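Local coordinates for protein EchA16_2 (PDB 3QYR) that probably catalyses the hydration of enoyl-CoA thioesters, as a hexameric member of the crotonase-like enoyl-CoA hydratase/isomerase family, at residues R210-D213 with A214-S217. Numbering follows the deposited sequence.
Sequences RIDD and AQTS
Asp212 and Thr216 meet one turn apart in the long C-terminal helix 198-234 of the crotonase fold, which packs against neighbouring subunits. The tight side is theirs. With CG anti to the backbone N (chi1 -178°), Asp212 carries its carboxylate along the helix to Thr216, whose CG2 sits 3.7 Å from Asp212 OD1; the two side chains cross at about a right angle. A water clips this side together: it donates to Asp212 OD2 and Asp213 OD1 and accepts from Thr216 OG1, 2.5 Å away. Asp212 OD1 takes a further hydrogen bond from Gln145 NE2, and Thr216 also rests on Val141, so this face docks onto helix 139-147. Arg210, Ala214 and Gln215 are the exposed residues, on different parts of the helix surface. Ala214 CB touches only backbone, 3.5 Å from Arg210 O; Arg210 and Gln215 also pack on a second subunit, Gln215 against its Gln215. Down the backbone, Asp212 O serves two donors, Thr216 N in the carbonyl plane and Gln215 N well above it. Asp213 O does the same for Ser217: it accepts from Ser217 N at 3.0 Å, while Ser217 OG donates to Asp213 O from above the carbonyl plane at 2.7 Å.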
ATOM      1  N   ARG A 210      13.088  -2.184  -6.827  1.00 12.61           N
ATOM      2  CA  ARG A 210      11.907  -1.278  -6.822  1.00 14.05           C
ATOM      3  C   ARG A 210      10.656  -1.937  -6.238  1.00 13.11           C
ATOM      4  O   ARG A 210       9.915  -1.329  -5.452  1.00 12.99           O
ATOM      5  CB  ARG A 210      11.591  -0.722  -8.231  1.00 14.90           C
ATOM      6  CG  ARG A 210      12.299   0.617  -8.519  1.00 20.81           C
ATOM      7  CD  ARG A 210      11.989   1.207  -9.900  1.00 26.91           C
ATOM      8  NE  ARG A 210      12.189   0.214 -10.982  1.00 30.36           N
ATOM      9  CZ  ARG A 210      13.255   0.129 -11.784  1.00 31.14           C
ATOM     10  NH1 ARG A 210      13.305  -0.835 -12.724  1.00 30.51           N
ATOM     11  NH2 ARG A 210      14.280   0.977 -11.647  1.00 30.61           N
ATOM     12  N   ILE A 211      10.439  -3.185  -6.629  1.00 12.43           N
ATOM     13  CA  ILE A 211       9.325  -3.963  -6.129  1.00 12.26           C
ATOM     14  C   ILE A 211       9.435  -4.125  -4.598  1.00 11.92           C
ATOM     15  O   ILE A 211       8.491  -3.814  -3.870  1.00 11.42           O
ATOM     16  CB  ILE A 211       9.244  -5.323  -6.862  1.00 12.28           C
ATOM     17  CG1 ILE A 211       8.874  -5.080  -8.344  1.00 12.48           C
ATOM     18  CG2 ILE A 211       8.262  -6.253  -6.185  1.00 10.23           C
ATOM     19  CD1 ILE A 211       8.939  -6.305  -9.225  1.00  9.68           C
ATOM     20  N   ASP A 212      10.600  -4.555  -4.121  1.00 11.76           N
ATOM     21  CA  ASP A 212      10.821  -4.692  -2.676  1.00 11.54           C
ATOM     22  C   ASP A 212      10.679  -3.375  -1.966  1.00 11.45           C
ATOM     23  O   ASP A 212       9.999  -3.295  -0.915  1.00 12.24           O
ATOM     24  CB  ASP A 212      12.205  -5.227  -2.358  1.00 11.09           C
ATOM     25  CG  ASP A 212      12.410  -5.417  -0.888  1.00 11.34           C
ATOM     26  OD1 ASP A 212      11.580  -6.144  -0.304  1.00 14.23           O
ATOM     27  OD2 ASP A 212      13.378  -4.865  -0.320  1.00  9.55           O
ATOM     28  N   ASP A 213      11.323  -2.346  -2.510  1.00 11.11           N
ATOM     29  CA  ASP A 213      11.284  -1.033  -1.872  1.00 12.04           C
ATOM     30  C   ASP A 213       9.822  -0.527  -1.709  1.00 12.10           C
ATOM     31  O   ASP A 213       9.482   0.086  -0.698  1.00 11.16           O
ATOM     32  CB  ASP A 213      12.125   0.003  -2.645  1.00 12.64           C
ATOM     33  CG  ASP A 213      13.629  -0.097  -2.370  1.00 14.46           C
ATOM     34  OD1 ASP A 213      14.088  -0.881  -1.486  1.00 16.86           O
ATOM     35  OD2 ASP A 213      14.378   0.619  -3.067  1.00 17.55           O
ATOM     36  N   ALA A 214       8.968  -0.789  -2.703  1.00 12.22           N
ATOM     37  CA  ALA A 214       7.584  -0.363  -2.624  1.00 12.81           C
ATOM     38  C   ALA A 214       6.873  -0.974  -1.394  1.00 13.46           C
ATOM     39  O   ALA A 214       5.924  -0.386  -0.855  1.00 11.69           O
ATOM     40  CB  ALA A 214       6.859  -0.699  -3.888  1.00 12.98           C
ATOM     41  N   GLN A 215       7.367  -2.129  -0.944  1.00 13.79           N
ATOM     42  CA  GLN A 215       6.805  -2.802   0.222  1.00 15.45           C
ATOM     43  C   GLN A 215       7.434  -2.356   1.557  1.00 13.60           C
ATOM     44  O   GLN A 215       6.766  -2.311   2.560  1.00 14.04           O
ATOM     45  CB  GLN A 215       7.013  -4.330   0.087  1.00 16.59           C
ATOM     46  CG  GLN A 215       5.939  -5.034  -0.714  1.00 23.39           C
ATOM     47  CD  GLN A 215       6.462  -6.243  -1.497  1.00 30.88           C
ATOM     48  OE1 GLN A 215       7.691  -6.395  -1.725  1.00 32.29           O
ATOM     49  NE2 GLN A 215       5.512  -7.109  -1.941  1.00 33.82           N
ATOM     50  N   THR A 216       8.736  -2.105   1.554  1.00 11.90           N
ATOM     51  CA  THR A 216       9.489  -1.829   2.764  1.00 10.24           C
ATOM     52  C   THR A 216       9.395  -0.351   3.181  1.00 10.18           C
ATOM     53  O   THR A 216       9.526  -0.016   4.347  1.00 10.71           O
ATOM     54  CB  THR A 216      10.977  -2.196   2.533  1.00 10.19           C
ATOM     55  OG1 THR A 216      11.445  -1.570   1.326  1.00  7.67           O
ATOM     56  CG2 THR A 216      11.154  -3.681   2.409  1.00  7.02           C
ATOM     57  N   SER A 217       9.135   0.536   2.243  1.00 10.25           N
ATOM     58  CA  SER A 217       9.240   1.975   2.497  1.00 11.18           C
ATOM     59  C   SER A 217       8.382   2.454   3.654  1.00 10.69           C
ATOM     60  O   SER A 217       8.872   3.182   4.499  1.00 11.00           O
ATOM     61  CB  SER A 217       8.900   2.772   1.232  1.00 11.86           C
ATOM     62  OG  SER A 217       9.905   2.555   0.232  1.00 16.43           O
TER
HETATM   63  O   HOH W   1      13.684  -2.352   0.445  1.00  4.10           O